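Local atomic coordinates of LbaCas13a H328A (C2c2) (Lachnospiraceae bacterium NK4A179, PDB entry 5WLH), a protein that binds a pre-crRNA and, as an RNA-guided CRISPR nuclease, cleaves RNA, apparently with a preference for adenine. Residues 1308-1313 with 1321-1326; 1119-1124 with 1264-1269; 1302-1307 with 1327-1332. All coordinates share one frame; numbering follows the deposited sequence.

Contact 1 (1308-1313 with 1321-1326). With nucleotides of chain B.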
loop_
_atom_site.group_PDB
_atom_site.type_symbol
_atom_site.label_atom_id
_atom_site.label_comp_id
_atom_site.label_asym_id
_atom_site.label_seq_id
_atom_site.Cartn_x
_atom_site.Cartn_y
_atom_site.Cartn_z
ATOM N N LYS A 1308 -19.186 -4.371 19.114
ATOM C CA LYS A 1308 -19.318 -5.215 17.942
ATOM C C LYS A 1308 -20.198 -6.398 18.303
ATOM O O LYS A 1308 -20.246 -6.816 19.463
ATOM C CB LYS A 1308 -17.956 -5.702 17.439
ATOM C CG LYS A 1308 -17.221 -6.585 18.420
ATOM C CD LYS A 1308 -15.954 -7.184 17.778
ATOM C CE LYS A 1308 -15.088 -7.863 18.814
ATOM N NZ LYS A 1308 -13.925 -8.606 18.233
ATOM N N MET A 1309 -20.877 -6.934 17.302
ATOM C CA MET A 1309 -21.656 -8.143 17.495
ATOM C C MET A 1309 -20.808 -9.379 17.216
ATOM O O MET A 1309 -19.890 -9.362 16.388
ATOM C CB MET A 1309 -22.891 -8.143 16.594
ATOM C CG MET A 1309 -23.806 -6.969 16.831
ATOM S SD MET A 1309 -24.281 -6.850 18.557
ATOM C CE MET A 1309 -25.070 -8.440 18.778
ATOM N N ILE A 1310 -21.117 -10.447 17.947
ATOM C CA ILE A 1310 -20.588 -11.783 17.712
ATOM C C ILE A 1310 -21.762 -12.631 17.269
ATOM O O ILE A 1310 -22.711 -12.815 18.040
ATOM C CB ILE A 1310 -19.949 -12.373 18.976
ATOM C CG1 ILE A 1310 -18.955 -11.388 19.596
ATOM C CG2 ILE A 1310 -19.291 -13.716 18.664
ATOM C CD1 ILE A 1310 -17.756 -11.101 18.722
ATOM N N GLY A 1311 -21.712 -13.139 16.044
ATOM C CA GLY A 1311 -22.840 -13.846 15.478
ATOM C C GLY A 1311 -23.769 -12.917 14.713
ATOM O O GLY A 1311 -23.763 -11.700 14.885
ATOM N N ILE A 1312 -24.581 -13.516 13.844
ATOM C CA ILE A 1312 -25.534 -12.786 13.015
ATOM C C ILE A 1312 -26.917 -13.386 13.233
ATOM O O ILE A 1312 -27.098 -14.600 13.084
ATOM C CB ILE A 1312 -25.156 -12.838 11.523
ATOM C CG1 ILE A 1312 -23.777 -12.226 11.300
ATOM C CG2 ILE A 1312 -26.192 -12.097 10.689
ATOM C CD1 ILE A 1312 -23.778 -10.730 11.431
ATOM N N ASP A 1313 -27.884 -12.542 13.579
ATOM C CA ASP A 1313 -29.230 -13.013 13.883
ATOM C C ASP A 1313 -29.986 -13.359 12.606
ATOM O O ASP A 1313 -29.897 -12.650 11.601
ATOM C CB ASP A 1313 -29.999 -11.957 14.679
ATOM C CG ASP A 1313 -29.666 -11.987 16.159
ATOM O OD1 ASP A 1313 -28.929 -12.901 16.584
ATOM O OD2 ASP A 1313 -30.138 -11.100 16.899
ATOM N N LYS A 1321 -24.524 -11.803 20.269
ATOM C CA LYS A 1321 -24.196 -11.098 21.498
ATOM C C LYS A 1321 -23.232 -9.955 21.191
ATOM O O LYS A 1321 -22.442 -10.021 20.242
ATOM C CB LYS A 1321 -23.572 -12.042 22.530
ATOM C CG LYS A 1321 -24.441 -13.251 22.901
ATOM C CD LYS A 1321 -25.305 -12.984 24.132
ATOM C CE LYS A 1321 -25.537 -14.264 24.936
ATOM N NZ LYS A 1321 -26.819 -14.249 25.704
ATOM N N GLU A 1322 -23.312 -8.900 21.994
ATOM C CA GLU A 1322 -22.511 -7.699 21.800
ATOM C C GLU A 1322 -21.311 -7.689 22.735
ATOM O O GLU A 1322 -21.374 -8.183 23.863
ATOM C CB GLU A 1322 -23.359 -6.448 22.032
ATOM C CG GLU A 1322 -22.764 -5.178 21.454
ATOM C CD GLU A 1322 -23.523 -3.940 21.879
ATOM O OE1 GLU A 1322 -23.689 -3.736 23.104
ATOM O OE2 GLU A 1322 -23.945 -3.173 20.984
ATOM N N LYS A 1323 -20.208 -7.110 22.267
ATOM C CA LYS A 1323 -19.027 -7.024 23.108
ATOM C C LYS A 1323 -18.206 -5.813 22.689
ATOM O O LYS A 1323 -18.529 -5.130 21.717
ATOM C CB LYS A 1323 -18.224 -8.327 23.062
ATOM C CG LYS A 1323 -17.311 -8.476 21.864
ATOM C CD LYS A 1323 -16.343 -9.642 22.063
ATOM C CE LYS A 1323 -15.121 -9.226 22.851
ATOM N NZ LYS A 1323 -14.155 -10.340 23.010
ATOM N N GLU A 1324 -17.158 -5.533 23.459
ATOM C CA GLU A 1324 -16.316 -4.378 23.168
ATOM C C GLU A 1324 -15.520 -4.599 21.878
ATOM O O GLU A 1324 -15.212 -5.728 21.496
ATOM C CB GLU A 1324 -15.376 -4.098 24.333
ATOM C CG GLU A 1324 -16.095 -3.947 25.662
ATOM C CD GLU A 1324 -15.689 -2.698 26.400
ATOM O OE1 GLU A 1324 -14.941 -2.819 27.396
ATOM O OE2 GLU A 1324 -16.113 -1.596 25.978
ATOM N N CYS A 1325 -15.207 -3.499 21.195
ATOM C CA CYS A 1325 -14.527 -3.533 19.905
ATOM C C CYS A 1325 -13.554 -2.368 19.868
ATOM O O CYS A 1325 -13.826 -1.325 20.463
ATOM C CB CYS A 1325 -15.534 -3.399 18.749
ATOM S SG CYS A 1325 -14.823 -3.413 17.056
ATOM N N ALA A 1326 -12.407 -2.550 19.195
ATOM C CA ALA A 1326 -11.521 -1.405 18.989
ATOM C C ALA A 1326 -12.298 -0.283 18.325
ATOM O O ALA A 1326 -13.092 -0.513 17.411
ATOM C CB ALA A 1326 -10.324 -1.780 18.109
ATOM P P A B 3 -9.804 -11.920 23.736
ATOM O OP1 A B 3 -8.402 -11.466 23.529
ATOM O OP2 A B 3 -10.263 -12.368 25.075
ATOM O "O5'" A B 3 -10.832 -10.790 23.314
ATOM C "C5'" A B 3 -10.458 -9.447 23.354
ATOM C "C4'" A B 3 -10.910 -8.743 22.110
ATOM O "O4'" A B 3 -12.199 -8.133 22.374
ATOM C "C3'" A B 3 -9.997 -7.595 21.718
ATOM O "O3'" A B 3 -8.957 -8.020 20.855
ATOM C "C2'" A B 3 -10.948 -6.582 21.118
ATOM O "O2'" A B 3 -11.309 -6.973 19.802
ATOM C "C1'" A B 3 -12.172 -6.781 22.011
ATOM N N9 A B 3 -12.095 -6.013 23.266
ATOM C C8 A B 3 -12.074 -6.531 24.551
ATOM N N7 A B 3 -12.031 -5.612 25.489
ATOM C C5 A B 3 -12.021 -4.417 24.773
ATOM C C6 A B 3 -12.002 -3.071 25.178
ATOM N N6 A B 3 -11.951 -2.706 26.462
ATOM N N1 A B 3 -12.018 -2.109 24.224
ATOM C C2 A B 3 -12.060 -2.493 22.940
ATOM N N3 A B 3 -12.087 -3.729 22.442
ATOM C C4 A B 3 -12.068 -4.650 23.413
ATOM P P A B 4 -7.443 -7.606 21.171
ATOM O OP1 A B 4 -6.601 -8.250 20.116
ATOM O OP2 A B 4 -7.146 -7.821 22.611
ATOM O "O5'" A B 4 -7.428 -6.037 20.938
ATOM C "C5'" A B 4 -7.746 -5.490 19.669
ATOM C "C4'" A B 4 -7.874 -3.999 19.769
ATOM O "O4'" A B 4 -8.968 -3.665 20.658
ATOM C "C3'" A B 4 -6.681 -3.290 20.377
ATOM O "O3'" A B 4 -5.649 -3.080 19.437
ATOM C "C2'" A B 4 -7.297 -2.004 20.904
ATOM O "O2'" A B 4 -7.558 -1.101 19.837
ATOM C "C1'" A B 4 -8.640 -2.517 21.411
ATOM N N9 A B 4 -8.589 -2.911 22.831
ATOM C C8 A B 4 -8.504 -4.164 23.387
ATOM N N7 A B 4 -8.513 -4.150 24.703
ATOM C C5 A B 4 -8.628 -2.802 25.021
ATOM C C6 A B 4 -8.685 -2.090 26.241
ATOM N N6 A B 4 -8.652 -2.659 27.447
ATOM N N1 A B 4 -8.804 -0.747 26.172
ATOM C C2 A B 4 -8.840 -0.148 24.978
ATOM N N3 A B 4 -8.787 -0.709 23.770
ATOM C C4 A B 4 -8.671 -2.034 23.870
HETATM O O HOH W 1 -13.393 -10.806 20.226
#
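The far end of an antiparallel beta hairpin, strands 1297-1310 and 1321-1330, pairs Lys1308 with Lys1323 and Ile1310 with Lys1321 as hydrogen-bonded pairs, with Met1309 opposite Glu1322 as the non-hydrogen-bonded pair between them. Four backbone bonds hold it, the shortest from Ile1310 N to Lys1321 O at 2.7 Å. On the face of Lys1308 and Ile1310, the side chains of Lys1308 and Lys1323 run side by side in one direction, Lys1308 CE lying 3.8 Å from Lys1323 CG. Lys1308 is extended beyond CG, and its aliphatic part passes Cys1325, CB to CB 3.6 Å. Lys1323 instead turns at chi3 (-85°), which swings CE toward the ribose of A3 of chain B; its NZ makes a weak hydrogen bond to O4' of that nucleotide, at 3.0 Å. Ile1310 CD1 also touches Lys1323 CD, its side chain crossing that of the lysine at a slant. On the opposite face, Met1309 folds over the partner strand, its SD 3.6 Å from Glu1322 CB. Lys1308 NZ forms salt bridges with Glu1238 and Asp1271. The two ammonium groups stay 5.1 Å apart, NZ to NZ, and one water accepts a hydrogen bond from each. The acidic pair beside Lys1308 and the shared water would probably ease the repulsion between the two lysines, whose ammonium groups lie beside the ribose of A3 of chain B.

Contact 2 (1119-1124 with 1264-1269)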
loop_
_atom_site.group_PDB
_atom_site.type_symbol
_atom_site.label_atom_id
_atom_site.label_comp_id
_atom_site.label_asym_id
_atom_site.label_seq_id
_atom_site.Cartn_x
_atom_site.Cartn_y
_atom_site.Cartn_z
ATOM N N GLN A 1119 -12.906 4.017 0.388
ATOM C CA GLN A 1119 -13.680 2.822 0.077
ATOM C C GLN A 1119 -12.837 1.857 -0.736
ATOM O O GLN A 1119 -12.892 0.643 -0.531
ATOM C CB GLN A 1119 -14.934 3.211 -0.710
ATOM C CG GLN A 1119 -15.716 2.041 -1.296
ATOM C CD GLN A 1119 -16.501 1.273 -0.261
ATOM O OE1 GLN A 1119 -16.269 1.399 0.939
ATOM N NE2 GLN A 1119 -17.434 0.454 -0.724
ATOM N N GLY A 1120 -12.045 2.397 -1.654
ATOM C CA GLY A 1120 -11.174 1.553 -2.456
ATOM C C GLY A 1120 -10.149 0.821 -1.614
ATOM O O GLY A 1120 -9.843 -0.337 -1.872
ATOM N N GLN A 1121 -9.615 1.476 -0.580
ATOM C CA GLN A 1121 -8.663 0.766 0.265
ATOM C C GLN A 1121 -9.356 -0.352 1.034
ATOM O O GLN A 1121 -8.790 -1.427 1.236
ATOM C CB GLN A 1121 -7.982 1.748 1.228
ATOM C CG GLN A 1121 -7.010 1.077 2.212
ATOM C CD GLN A 1121 -5.856 0.385 1.503
ATOM O OE1 GLN A 1121 -5.055 1.030 0.816
ATOM N NE2 GLN A 1121 -5.767 -0.940 1.665
ATOM N N LEU A 1122 -10.587 -0.107 1.481
ATOM C CA LEU A 1122 -11.348 -1.161 2.138
ATOM C C LEU A 1122 -11.546 -2.355 1.213
ATOM O O LEU A 1122 -11.364 -3.497 1.621
ATOM C CB LEU A 1122 -12.695 -0.622 2.601
ATOM C CG LEU A 1122 -12.581 0.350 3.788
ATOM C CD1 LEU A 1122 -13.906 1.044 4.019
ATOM C CD2 LEU A 1122 -12.091 -0.347 5.078
ATOM N N ILE A 1123 -11.893 -2.103 -0.044
ATOM C CA ILE A 1123 -12.079 -3.208 -0.978
ATOM C C ILE A 1123 -10.750 -3.894 -1.277
ATOM O O ILE A 1123 -10.683 -5.120 -1.395
ATOM C CB ILE A 1123 -12.769 -2.711 -2.254
ATOM C CG1 ILE A 1123 -14.187 -2.216 -1.903
ATOM C CG2 ILE A 1123 -12.949 -3.897 -3.237
ATOM C CD1 ILE A 1123 -14.859 -1.425 -3.024
ATOM N N ASN A 1124 -9.676 -3.116 -1.400
ATOM C CA ASN A 1124 -8.345 -3.701 -1.535
ATOM C C ASN A 1124 -8.077 -4.689 -0.399
ATOM O O ASN A 1124 -7.664 -5.830 -0.630
ATOM C CB ASN A 1124 -7.317 -2.566 -1.566
ATOM C CG ASN A 1124 -5.891 -3.044 -1.778
ATOM O OD1 ASN A 1124 -5.364 -3.829 -0.997
ATOM N ND2 ASN A 1124 -5.231 -2.503 -2.805
ATOM N N GLY A 1264 -15.795 4.008 11.759
ATOM C CA GLY A 1264 -16.295 2.789 12.371
ATOM C C GLY A 1264 -15.962 1.555 11.554
ATOM O O GLY A 1264 -15.708 0.484 12.111
ATOM N N ILE A 1265 -15.988 1.682 10.230
ATOM C CA ILE A 1265 -15.630 0.553 9.377
ATOM C C ILE A 1265 -14.141 0.270 9.487
ATOM O O ILE A 1265 -13.729 -0.878 9.690
ATOM C CB ILE A 1265 -16.048 0.824 7.926
ATOM C CG1 ILE A 1265 -17.575 0.879 7.807
ATOM C CG2 ILE A 1265 -15.503 -0.294 6.993
ATOM C CD1 ILE A 1265 -18.065 1.735 6.632
ATOM N N TYR A 1266 -13.315 1.318 9.373
ATOM C CA TYR A 1266 -11.881 1.141 9.567
ATOM C C TYR A 1266 -11.597 0.579 10.954
ATOM O O TYR A 1266 -10.707 -0.264 11.126
ATOM C CB TYR A 1266 -11.156 2.473 9.346
ATOM C CG TYR A 1266 -10.794 2.696 7.896
ATOM C CD1 TYR A 1266 -11.765 3.042 6.964
ATOM C CD2 TYR A 1266 -9.479 2.513 7.457
ATOM C CE1 TYR A 1266 -11.432 3.221 5.613
ATOM C CE2 TYR A 1266 -9.139 2.688 6.124
ATOM C CZ TYR A 1266 -10.118 3.015 5.212
ATOM O OH TYR A 1266 -9.782 3.174 3.888
ATOM N N SER A 1267 -12.375 1.006 11.955
ATOM C CA SER A 1267 -12.191 0.470 13.301
ATOM C C SER A 1267 -12.462 -1.024 13.328
ATOM O O SER A 1267 -11.742 -1.777 13.992
ATOM C CB SER A 1267 -13.127 1.160 14.309
ATOM O OG SER A 1267 -12.790 2.510 14.484
ATOM N N GLU A 1268 -13.510 -1.468 12.634
ATOM C CA GLU A 1268 -13.830 -2.886 12.699
ATOM C C GLU A 1268 -12.841 -3.711 11.886
ATOM O O GLU A 1268 -12.524 -4.845 12.268
ATOM C CB GLU A 1268 -15.264 -3.146 12.241
ATOM C CG GLU A 1268 -15.622 -4.618 12.435
ATOM C CD GLU A 1268 -17.055 -4.938 12.084
ATOM O OE1 GLU A 1268 -17.411 -6.129 12.170
ATOM O OE2 GLU A 1268 -17.811 -4.011 11.718
ATOM N N VAL A 1269 -12.334 -3.158 10.781
ATOM C CA VAL A 1269 -11.248 -3.819 10.062
ATOM C C VAL A 1269 -10.056 -4.001 10.993
ATOM O O VAL A 1269 -9.523 -5.102 11.150
ATOM C CB VAL A 1269 -10.881 -3.015 8.798
ATOM C CG1 VAL A 1269 -9.553 -3.525 8.195
ATOM C CG2 VAL A 1269 -12.005 -3.097 7.769
#
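One face of the Tyr1266 ring receives Leu1122, whose CD2 sits 3.9 Å from the ring centroid and 20° off the ring normal, a CH-pi contact displaced toward the rim. At the rim itself Leu1122 CG comes within 3.6 Å of Tyr1266 CE1. The phenol end reaches Gln1121, with OH 3.5 Å from CB, and the amide plane of that glutamine is turned 68° from the ring. The hydroxyl is hydrogen-bonded to the carbonyl oxygen of Leu1118, about one turn before Gln1121 on helix 1106-1145, while the ring also meets Trp1125 with the planes steeply inclined. Leu1122 has CG anti to the carbonyl carbon (chi1 -71°), which sets CG beside the backbone N; from there the two methyls spread over different partners. CD1 touches Ile1265 CG2 at 3.6 Å and CD2 touches Val1269 CG2 at 3.8 Å, so this leucine wedges between three side chains of 1264-1269. An alanine in place of Tyr1266 would probably open a gap beside Leu1122 and leave the carbonyl of Leu1118 without its hydroxyl partner. The segments run nearly parallel, with axes 11.4 Å apart, a separation bridged by side chains alone. Helix 1239-1250, which carries the arginine of an RxxxxH sequence, consistent with a HEPN ribonuclease motif whose histidine follows the helix end, adds Ile1249 against Leu1122 and Tyr1248 against Ile1265. Helix 1284-1294 lends Leu1288 to Tyr1266 and Val1284 to Val1269, and the far side of helix 1262-1273 meets strand 1321-1330.

Contact 3 (1302-1307 with 1327-1332). With nucleotides of chain B.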
loop_
_atom_site.group_PDB
_atom_site.type_symbol
_atom_site.label_atom_id
_atom_site.label_comp_id
_atom_site.label_asym_id
_atom_site.label_seq_id
_atom_site.Cartn_x
_atom_site.Cartn_y
_atom_site.Cartn_z
ATOM N N GLU A 1302 -7.046 8.600 18.453
ATOM C CA GLU A 1302 -7.129 8.065 19.794
ATOM C C GLU A 1302 -7.790 6.707 19.677
ATOM O O GLU A 1302 -8.752 6.539 18.924
ATOM C CB GLU A 1302 -7.920 8.986 20.733
ATOM C CG GLU A 1302 -7.282 10.357 20.946
ATOM C CD GLU A 1302 -6.146 10.359 21.965
ATOM O OE1 GLU A 1302 -5.824 11.452 22.493
ATOM O OE2 GLU A 1302 -5.567 9.282 22.233
ATOM N N PHE A 1303 -7.269 5.743 20.410
ATOM C CA PHE A 1303 -7.774 4.384 20.351
ATOM C C PHE A 1303 -8.601 4.130 21.597
ATOM O O PHE A 1303 -8.077 4.157 22.712
ATOM C CB PHE A 1303 -6.609 3.423 20.231
ATOM C CG PHE A 1303 -6.009 3.437 18.879
ATOM C CD1 PHE A 1303 -5.248 4.516 18.454
ATOM C CD2 PHE A 1303 -6.273 2.411 17.993
ATOM C CE1 PHE A 1303 -4.709 4.539 17.167
ATOM C CE2 PHE A 1303 -5.748 2.431 16.716
ATOM C CZ PHE A 1303 -4.958 3.485 16.314
ATOM N N VAL A 1304 -9.894 3.919 21.400
ATOM C CA VAL A 1304 -10.816 3.792 22.516
ATOM C C VAL A 1304 -11.682 2.578 22.251
ATOM O O VAL A 1304 -11.279 1.672 21.514
ATOM C CB VAL A 1304 -11.640 5.081 22.700
ATOM C CG1 VAL A 1304 -10.722 6.216 23.101
ATOM C CG2 VAL A 1304 -12.371 5.442 21.430
ATOM N N SER A 1305 -12.859 2.527 22.854
ATOM C CA SER A 1305 -13.659 1.317 22.820
ATOM C C SER A 1305 -15.010 1.604 22.198
ATOM O O SER A 1305 -15.615 2.654 22.447
ATOM C CB SER A 1305 -13.841 0.728 24.224
ATOM O OG SER A 1305 -12.603 0.284 24.743
ATOM N N GLY A 1306 -15.463 0.666 21.381
ATOM C CA GLY A 1306 -16.787 0.656 20.809
ATOM C C GLY A 1306 -17.426 -0.695 21.063
ATOM O O GLY A 1306 -17.096 -1.387 22.016
ATOM N N LYS A 1307 -18.331 -1.067 20.170
ATOM C CA LYS A 1307 -19.116 -2.281 20.304
ATOM C C LYS A 1307 -19.057 -3.055 19.003
ATOM O O LYS A 1307 -18.934 -2.477 17.924
ATOM C CB LYS A 1307 -20.595 -1.981 20.629
ATOM C CG LYS A 1307 -20.823 -1.155 21.890
ATOM C CD LYS A 1307 -20.456 -1.957 23.123
ATOM C CE LYS A 1307 -20.585 -1.131 24.398
ATOM N NZ LYS A 1307 -19.803 -1.752 25.500
ATOM N N ARG A 1327 -12.063 0.948 18.774
ATOM C CA ARG A 1327 -12.675 2.107 18.139
ATOM C C ARG A 1327 -11.569 3.112 17.869
ATOM O O ARG A 1327 -10.928 3.604 18.804
ATOM C CB ARG A 1327 -13.774 2.725 19.008
ATOM C CG ARG A 1327 -14.458 3.907 18.337
ATOM C CD ARG A 1327 -15.853 4.140 18.911
ATOM N NE ARG A 1327 -15.816 5.179 19.926
ATOM C CZ ARG A 1327 -15.788 6.477 19.647
ATOM N NH1 ARG A 1327 -15.737 7.360 20.630
ATOM N NH2 ARG A 1327 -15.813 6.889 18.383
ATOM N N ILE A 1328 -11.315 3.371 16.593
ATOM C CA ILE A 1328 -10.387 4.419 16.186
ATOM C C ILE A 1328 -11.177 5.711 16.109
ATOM O O ILE A 1328 -12.174 5.803 15.386
ATOM C CB ILE A 1328 -9.736 4.098 14.832
ATOM C CG1 ILE A 1328 -9.003 2.744 14.889
ATOM C CG2 ILE A 1328 -8.832 5.228 14.411
ATOM C CD1 ILE A 1328 -8.603 2.201 13.493
ATOM N N THR A 1329 -10.753 6.703 16.868
ATOM C CA THR A 1329 -11.425 7.975 16.742
ATOM C C THR A 1329 -10.330 9.013 16.637
ATOM O O THR A 1329 -9.145 8.657 16.556
ATOM C CB THR A 1329 -12.363 8.222 17.926
ATOM O OG1 THR A 1329 -13.212 9.335 17.625
ATOM C CG2 THR A 1329 -11.572 8.475 19.201
ATOM N N ILE A 1330 -10.710 10.280 16.623
ATOM C CA ILE A 1330 -9.755 11.371 16.487
ATOM C C ILE A 1330 -9.817 12.197 17.763
ATOM O O ILE A 1330 -10.902 12.387 18.322
ATOM C CB ILE A 1330 -10.053 12.198 15.224
ATOM C CG1 ILE A 1330 -9.829 11.309 13.988
ATOM C CG2 ILE A 1330 -9.165 13.411 15.153
ATOM C CD1 ILE A 1330 -10.291 11.913 12.702
ATOM N N ARG A 1331 -8.649 12.642 18.235
ATOM C CA ARG A 1331 -8.564 13.433 19.463
ATOM C C ARG A 1331 -9.599 14.554 19.448
ATOM O O ARG A 1331 -9.703 15.303 18.474
ATOM C CB ARG A 1331 -7.155 14.008 19.618
ATOM C CG ARG A 1331 -6.739 14.264 21.064
ATOM C CD ARG A 1331 -5.245 14.525 21.182
ATOM N NE ARG A 1331 -4.869 15.790 20.558
ATOM C CZ ARG A 1331 -3.651 16.323 20.621
ATOM N NH1 ARG A 1331 -2.679 15.692 21.276
ATOM N NH2 ARG A 1331 -3.403 17.485 20.025
ATOM N N GLU A 1332 -10.391 14.640 20.521
ATOM C CA GLU A 1332 -11.512 15.575 20.540
ATOM C C GLU A 1332 -11.039 17.022 20.498
ATOM O O GLU A 1332 -11.752 17.890 19.976
ATOM C CB GLU A 1332 -12.376 15.325 21.778
ATOM C CG GLU A 1332 -12.383 13.861 22.212
ATOM C CD GLU A 1332 -13.246 13.603 23.436
ATOM O OE1 GLU A 1332 -14.334 14.213 23.539
ATOM O OE2 GLU A 1332 -12.829 12.792 24.297
ATOM P P A B 6 -0.552 0.882 21.159
ATOM O OP1 A B 6 -0.636 -0.303 22.026
ATOM O OP2 A B 6 0.417 1.983 21.443
ATOM O "O5'" A B 6 -0.227 0.383 19.671
ATOM C "C5'" A B 6 -0.790 -0.829 19.167
ATOM C "C4'" A B 6 -1.085 -0.723 17.682
ATOM O "O4'" A B 6 -2.120 0.257 17.465
ATOM C "C3'" A B 6 0.061 -0.231 16.813
ATOM O "O3'" A B 6 0.951 -1.268 16.477
ATOM C "C2'" A B 6 -0.656 0.360 15.613
ATOM O "O2'" A B 6 -1.156 -0.685 14.780
ATOM C "C1'" A B 6 -1.859 0.993 16.293
ATOM N N9 A B 6 -1.640 2.392 16.685
ATOM C C8 A B 6 -1.675 2.906 17.959
ATOM N N7 A B 6 -1.499 4.200 18.001
ATOM C C5 A B 6 -1.352 4.554 16.663
ATOM C C6 A B 6 -1.141 5.784 16.042
ATOM N N6 A B 6 -1.040 6.932 16.731
ATOM N N1 A B 6 -1.054 5.797 14.687
ATOM C C2 A B 6 -1.154 4.645 14.007
ATOM N N3 A B 6 -1.338 3.417 14.494
ATOM C C4 A B 6 -1.443 3.447 15.836
ATOM P P G B 5 -4.132 -2.944 19.935
ATOM O OP1 G B 5 -3.310 -2.934 18.693
ATOM O OP2 G B 5 -3.815 -3.910 21.020
ATOM O "O5'" G B 5 -4.098 -1.509 20.592
ATOM C "C5'" G B 5 -4.356 -0.339 19.839
ATOM C "C4'" G B 5 -4.340 0.864 20.751
ATOM O "O4'" G B 5 -5.465 0.775 21.669
ATOM C "C3'" G B 5 -3.131 0.983 21.670
ATOM O "O3'" G B 5 -2.002 1.559 21.032
ATOM C "C2'" G B 5 -3.670 1.850 22.801
ATOM O "O2'" G B 5 -3.727 3.206 22.383
ATOM C "C1'" G B 5 -5.096 1.311 22.931
ATOM N N9 G B 5 -5.167 0.219 23.919
ATOM C C8 G B 5 -4.994 -1.125 23.684
ATOM N N7 G B 5 -5.117 -1.865 24.757
ATOM C C5 G B 5 -5.389 -0.942 25.762
ATOM C C6 G B 5 -5.612 -1.153 27.147
ATOM O O6 G B 5 -5.608 -2.231 27.754
ATOM N N1 G B 5 -5.838 0.051 27.806
ATOM C C2 G B 5 -5.850 1.294 27.208
ATOM N N2 G B 5 -6.095 2.341 28.003
ATOM N N3 G B 5 -5.637 1.516 25.912
ATOM C C4 G B 5 -5.411 0.347 25.267
ATOM P P A B 3 -9.804 -11.920 23.736
ATOM O OP1 A B 3 -8.402 -11.466 23.529
ATOM O OP2 A B 3 -10.263 -12.368 25.075
ATOM O "O5'" A B 3 -10.832 -10.790 23.314
ATOM C "C5'" A B 3 -10.458 -9.447 23.354
ATOM C "C4'" A B 3 -10.910 -8.743 22.110
ATOM O "O4'" A B 3 -12.199 -8.133 22.374
ATOM C "C3'" A B 3 -9.997 -7.595 21.718
ATOM O "O3'" A B 3 -8.957 -8.020 20.855
ATOM C "C2'" A B 3 -10.948 -6.582 21.118
ATOM O "O2'" A B 3 -11.309 -6.973 19.802
ATOM C "C1'" A B 3 -12.172 -6.781 22.011
ATOM N N9 A B 3 -12.095 -6.013 23.266
ATOM C C8 A B 3 -12.074 -6.531 24.551
ATOM N N7 A B 3 -12.031 -5.612 25.489
ATOM C C5 A B 3 -12.021 -4.417 24.773
ATOM C C6 A B 3 -12.002 -3.071 25.178
ATOM N N6 A B 3 -11.951 -2.706 26.462
ATOM N N1 A B 3 -12.018 -2.109 24.224
ATOM C C2 A B 3 -12.060 -2.493 22.940
ATOM N N3 A B 3 -12.087 -3.729 22.442
ATOM C C4 A B 3 -12.068 -4.650 23.413
#
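Glu1302 with Thr1329 and Val1304 with Arg1327 are the hydrogen-bonded pairs in the inner half of the antiparallel beta hairpin 1297-1310 and 1321-1330, part of a four-stranded sheet. Each pair satisfies both its amides and both its carbonyls. The straightest bond runs from Val1304 N to Arg1327 O, 2.8 Å with 176° at the hydrogen; in the return bond Arg1327 N stands 47° above the carbonyl plane of Val1304. Between the pairs Ile1328 N finds its acceptor elsewhere, in Ser1267 OG. The Arg1327 side chain lies alongside Val1304, whose CG2 is over one face of the guanidinium, 3.8 Å from NE, and Ser1305 O is at its edge. Glu1302 OE1 packs on the aliphatic part of Arg1331, 3.3 Å from CG, while OE1 stays 4.8 Å from Arg1331 NE, no salt-bridge contact; that guanidinium donates instead to the carbonyls of Lys1333 and Asn1334. The RNA is met from the strand 1297-1310. Ser1305 OG donates a hydrogen bond to N1 of A3 of chain B, at 2.5 Å unusually short. Phe1303 rests beside Ile1328, CE2 to CG1 3.7 Å, and brings CB against the sugar of G5 of chain B. C8 of A6 of chain B lies over one face of its ring, toward the rim, and Phe1303 CE1 is 3.3 Å from N7 of that adenine.

Overall arrangement
Contacts 1 and 3 are consecutive pieces of one hairpin, their centres about 17 Å apart. They join where Cys1325 O and Gly1306 N, 2.7 Å apart, are probably hydrogen-bonded. Together they follow the RNA: A3 of chain B is reached from both, A4 lies near contact 1, and G5 and A6 meet contact 3. Contact 2, with its centre about 18 Å from that of contact 1 and 15 Å from that of contact 3, backs the hairpin with helix 1262-1273, and its nearest atom is about 5 Å from the nucleic acid. Ser1267 touches both halves of the hairpin, its CB 3.5 Å from Ala1326 O in contact 1.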